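Local coordinates for protein type C neurotoxin (Clostridium botulinum, PDB 3PME) that is the receptor-binding domain of a botulinum C/D mosaic neurotoxin and probably recognises nerve-cell membranes through lipids such as gangliosides and phosphatidylethanolamine, at residues Thr312-Ala315 and Thr316-Gly319; Lys374-Phe378 and Ser379-Ala383. One frame throughout, in Å; residues are numbered along the deposited sequence.

Contact 1: residues Thr312-Ala315 and Thr316-Gly319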
loop_
_atom_site.group_PDB
_atom_site.type_symbol
_atom_site.label_atom_id
_atom_site.label_comp_id
_atom_site.label_asym_id
_atom_site.label_seq_id
_atom_site.Cartn_x
_atom_site.Cartn_y
_atom_site.Cartn_z
ATOM N N THR A 312 20.290 5.826 -29.114
ATOM C CA THR A 312 19.627 4.544 -28.847
ATOM C C THR A 312 20.633 3.417 -28.617
ATOM O O THR A 312 21.830 3.595 -28.822
ATOM C CB THR A 312 18.702 4.108 -30.004
ATOM O OG1 THR A 312 19.489 3.897 -31.186
ATOM C CG2 THR A 312 17.631 5.154 -30.276
ATOM N N ILE A 313 20.129 2.244 -28.237
ATOM C CA ILE A 313 20.981 1.105 -27.903
ATOM C C ILE A 313 21.552 0.401 -29.133
ATOM O O ILE A 313 22.344 -0.530 -29.012
ATOM C CB ILE A 313 20.236 0.090 -27.012
ATOM C CG1 ILE A 313 18.953 -0.394 -27.697
ATOM C CG2 ILE A 313 19.884 0.729 -25.666
ATOM C CD1 ILE A 313 18.320 -1.611 -26.988
ATOM N N TYR A 314 21.120 0.838 -30.309
ATOM C CA TYR A 314 21.499 0.185 -31.558
ATOM C C TYR A 314 22.389 1.107 -32.368
ATOM O O TYR A 314 21.929 2.133 -32.871
ATOM C CB TYR A 314 20.247 -0.177 -32.362
ATOM C CG TYR A 314 19.246 -1.022 -31.604
ATOM C CD1 TYR A 314 19.626 -2.226 -31.027
ATOM C CD2 TYR A 314 17.927 -0.611 -31.462
ATOM C CE1 TYR A 314 18.704 -3.008 -30.337
ATOM C CE2 TYR A 314 16.999 -1.381 -30.772
ATOM C CZ TYR A 314 17.397 -2.572 -30.209
ATOM O OH TYR A 314 16.479 -3.351 -29.526
ATOM N N ALA A 315 23.656 0.724 -32.496
ATOM C CA ALA A 315 24.673 1.583 -33.117
ATOM C C ALA A 315 24.335 1.975 -34.552
ATOM O O ALA A 315 24.678 3.074 -34.996
ATOM C CB ALA A 315 26.040 0.908 -33.057
ATOM N N THR A 316 23.661 1.082 -35.274
ATOM C CA THR A 316 23.341 1.327 -36.681
ATOM C C THR A 316 22.304 2.421 -36.878
ATOM O O THR A 316 22.057 2.853 -38.005
ATOM C CB THR A 316 22.849 0.056 -37.395
ATOM O OG1 THR A 316 21.745 -0.507 -36.673
ATOM C CG2 THR A 316 23.975 -0.961 -37.499
ATOM N N GLN A 317 21.690 2.881 -35.795
ATOM C CA GLN A 317 20.686 3.928 -35.932
ATOM C C GLN A 317 21.345 5.303 -35.973
ATOM O O GLN A 317 20.719 6.293 -36.352
ATOM C CB GLN A 317 19.591 3.793 -34.868
ATOM C CG GLN A 317 18.723 2.558 -35.145
ATOM C CD GLN A 317 17.682 2.269 -34.083
ATOM O OE1 GLN A 317 17.753 2.776 -32.958
ATOM N NE2 GLN A 317 16.695 1.438 -34.437
ATOM N N GLY A 318 22.622 5.334 -35.603
ATOM C CA GLY A 318 23.465 6.497 -35.821
ATOM C C GLY A 318 22.899 7.794 -35.280
ATOM O O GLY A 318 23.038 8.844 -35.908
ATOM N N GLY A 319 22.262 7.722 -34.116
ATOM C CA GLY A 319 21.701 8.899 -33.477
ATOM C C GLY A 319 20.536 9.546 -34.211
ATOM O O GLY A 319 20.109 10.645 -33.851
#
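The hydroxyl of T312 gives its proton to the side-chain amide of Q317: OG1 lies 2.7 Å from OE1, in the plane of the amide and on a lone pair of the oxygen. T312 turns OG1 in between its own backbone N and carbonyl carbon (chi1 63°), which aims it at the glutamine, and the two side chains cross at about a right angle. Q317 suits the place because its straight chain past CG is long enough to reach back five residues. On the way it keeps alongside Y314 in the same direction, with the amide plane almost perpendicular to the ring. OE1 meets the ring at its edge, 3.7 Å from CD2 of Y314, while CG1 of I313 sits over the centre of one ring face.

Q317 N bonds to Y314 O at 3.0 Å, and G318 N bonds to A315 O at 3.1 Å. G318 and G319 then both take positive phi, a conformation that favours glycine, and carry the chain out of the turn. Two successive bonds from residue i+3 back to residue i are the signature of a short 3-10 turn, here in a surface loop of the trefoil-type C-terminal receptor-binding region.

Contact 2: residues Lys374-Phe378 and Ser379-Ala383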
loop_
_atom_site.group_PDB
_atom_site.type_symbol
_atom_site.label_atom_id
_atom_site.label_comp_id
_atom_site.label_asym_id
_atom_site.label_seq_id
_atom_site.Cartn_x
_atom_site.Cartn_y
_atom_site.Cartn_z
ATOM N N LYS A 374 19.463 -5.922 -25.923
ATOM C CA LYS A 374 20.908 -5.855 -26.103
ATOM C C LYS A 374 21.273 -4.383 -25.936
ATOM O O LYS A 374 21.270 -3.632 -26.904
ATOM C CB LYS A 374 21.280 -6.333 -27.506
ATOM C CG LYS A 374 20.964 -7.810 -27.763
ATOM C CD LYS A 374 21.157 -8.140 -29.239
ATOM C CE LYS A 374 21.103 -9.627 -29.489
ATOM N NZ LYS A 374 19.797 -10.156 -29.065
ATOM N N PRO A 375 21.541 -3.956 -24.692
ATOM C CA PRO A 375 21.580 -2.515 -24.392
ATOM C C PRO A 375 22.907 -1.819 -24.686
ATOM O O PRO A 375 22.924 -0.581 -24.669
ATOM C CB PRO A 375 21.282 -2.473 -22.891
ATOM C CG PRO A 375 21.894 -3.761 -22.377
ATOM C CD PRO A 375 21.631 -4.782 -23.473
ATOM N N TRP A 376 23.983 -2.567 -24.925
ATOM C CA TRP A 376 25.272 -1.949 -25.243
ATOM C C TRP A 376 25.460 -1.885 -26.747
ATOM O O TRP A 376 25.385 -2.906 -27.428
ATOM C CB TRP A 376 26.431 -2.735 -24.621
ATOM C CG TRP A 376 26.374 -2.839 -23.129
ATOM C CD1 TRP A 376 26.796 -1.905 -22.226
ATOM C CD2 TRP A 376 25.868 -3.934 -22.365
ATOM N NE1 TRP A 376 26.588 -2.353 -20.948
ATOM C CE2 TRP A 376 26.013 -3.596 -21.002
ATOM C CE3 TRP A 376 25.306 -5.170 -22.697
ATOM C CZ2 TRP A 376 25.617 -4.451 -19.977
ATOM C CZ3 TRP A 376 24.919 -6.012 -21.680
ATOM C CH2 TRP A 376 25.078 -5.652 -20.334
ATOM N N ARG A 377 25.727 -0.692 -27.266
ATOM C CA ARG A 377 25.836 -0.499 -28.705
ATOM C C ARG A 377 26.935 -1.366 -29.312
ATOM O O ARG A 377 26.816 -1.832 -30.443
ATOM C CB ARG A 377 26.085 0.978 -29.038
ATOM C CG ARG A 377 24.833 1.839 -28.999
ATOM C CD ARG A 377 25.120 3.277 -29.448
ATOM N NE ARG A 377 25.873 3.999 -28.427
ATOM C CZ ARG A 377 25.319 4.625 -27.392
ATOM N NH1 ARG A 377 23.995 4.638 -27.240
ATOM N NH2 ARG A 377 26.090 5.246 -26.510
ATOM N N PHE A 378 27.996 -1.601 -28.553
ATOM C CA PHE A 378 29.134 -2.348 -29.073
ATOM C C PHE A 378 28.952 -3.866 -29.006
ATOM O O PHE A 378 29.862 -4.612 -29.368
ATOM C CB PHE A 378 30.394 -1.964 -28.299
ATOM C CG PHE A 378 30.295 -2.225 -26.825
ATOM C CD1 PHE A 378 30.577 -3.480 -26.311
ATOM C CD2 PHE A 378 29.904 -1.219 -25.954
ATOM C CE1 PHE A 378 30.478 -3.730 -24.952
ATOM C CE2 PHE A 378 29.806 -1.459 -24.593
ATOM C CZ PHE A 378 30.093 -2.717 -24.093
ATOM N N SER A 379 27.789 -4.327 -28.548
ATOM C CA SER A 379 27.627 -5.737 -28.183
ATOM C C SER A 379 26.261 -6.339 -28.503
ATOM O O SER A 379 25.259 -5.631 -28.550
ATOM C CB SER A 379 27.897 -5.901 -26.685
ATOM O OG SER A 379 27.559 -7.196 -26.234
ATOM N N PHE A 380 26.232 -7.657 -28.706
ATOM C CA PHE A 380 24.977 -8.387 -28.851
ATOM C C PHE A 380 24.633 -9.157 -27.576
ATOM O O PHE A 380 23.784 -10.042 -27.594
ATOM C CB PHE A 380 25.028 -9.348 -30.044
ATOM C CG PHE A 380 24.546 -8.745 -31.340
ATOM C CD1 PHE A 380 24.981 -7.490 -31.744
ATOM C CD2 PHE A 380 23.674 -9.446 -32.165
ATOM C CE1 PHE A 380 24.544 -6.941 -32.945
ATOM C CE2 PHE A 380 23.233 -8.903 -33.365
ATOM C CZ PHE A 380 23.671 -7.651 -33.753
ATOM N N GLU A 381 25.287 -8.815 -26.470
ATOM C CA GLU A 381 24.962 -9.434 -25.185
ATOM C C GLU A 381 23.585 -8.986 -24.722
ATOM O O GLU A 381 23.253 -7.800 -24.776
ATOM C CB GLU A 381 25.995 -9.082 -24.113
ATOM C CG GLU A 381 25.806 -9.862 -22.815
ATOM C CD GLU A 381 26.787 -9.458 -21.727
ATOM O OE1 GLU A 381 27.854 -8.895 -22.057
ATOM O OE2 GLU A 381 26.492 -9.708 -20.539
ATOM N N ASN A 382 22.796 -9.943 -24.251
ATOM C CA ASN A 382 21.476 -9.655 -23.715
ATOM C C ASN A 382 21.562 -9.321 -22.242
ATOM O O ASN A 382 22.409 -9.856 -21.529
ATOM C CB ASN A 382 20.558 -10.870 -23.901
ATOM C CG ASN A 382 20.405 -11.261 -25.355
ATOM O OD1 ASN A 382 19.836 -10.517 -26.154
ATOM N ND2 ASN A 382 20.921 -12.436 -25.708
ATOM N N ALA A 383 20.665 -8.454 -21.786
ATOM C CA ALA A 383 20.580 -8.096 -20.374
ATOM C C ALA A 383 19.158 -7.671 -20.051
ATOM O O ALA A 383 18.467 -7.127 -20.903
ATOM C CB ALA A 383 21.558 -6.952 -20.060
HETATM O O HOH W 1 24.174 -5.382 -25.954
#
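A local contact folds residues 374-383 back on themselves: the loop 374-382 joins strands 366-373 and 383-389, with A383 opening the second strand. At its far end lies a type I beta turn from W376 to S379, closed by S379 N, which bonds to W376 O at 3.0 Å. S379 OG, set anti to the backbone N (chi1 171°), accepts from E381 N at 2.8 Å and so forms an ST turn; serine fits because its short hydroxyl can reach the backbone two residues on. Inside the loop a water accepts from W376 N and lies 2.8 Å from both S379 O and E381 O, either of which it could serve, having fewer protons than acceptors nearby.

Nearer the strands, K374 runs beside N382, bends at its last torsion (chi4 60°) and brings NZ to within 2.9 Å of N382 OD1, in the amide plane and on a lone pair, while its CE packs against CD2 of F380 at 3.7 Å. Lysine thus offers an apolar stem and a charged tip, and the short amide of N382 a neutral acceptor.

The broad indole of W376 takes CG of the rigid P375 ring over one face, and its CH2 touches CB of A383 at 3.8 Å. It also packs on I255 and V257 of strand 255-260, while NE1 bonds to the carbonyl of K252, at the end of strand 247-252.

Contacts 1 and 2 lie in neighbouring surface loops of the C-terminal receptor-binding region, their centres about 12 Å apart and both far from the centre of the chain. Contact 1 comes first, between strands 302-308 and 326-332; contact 2 follows between 366-373 and 383-389. All four strands belong to one antiparallel sheet, in which 326-332 and 383-389 are paired. R377 bridges the loops: its NH1 probably bonds to T312 O and forms a salt bridge with D309, while I313 packs against the backbone of K374 and P375. Two surface loops are thus tied together, which is consistent with, but does not show, a part in membrane or receptor recognition.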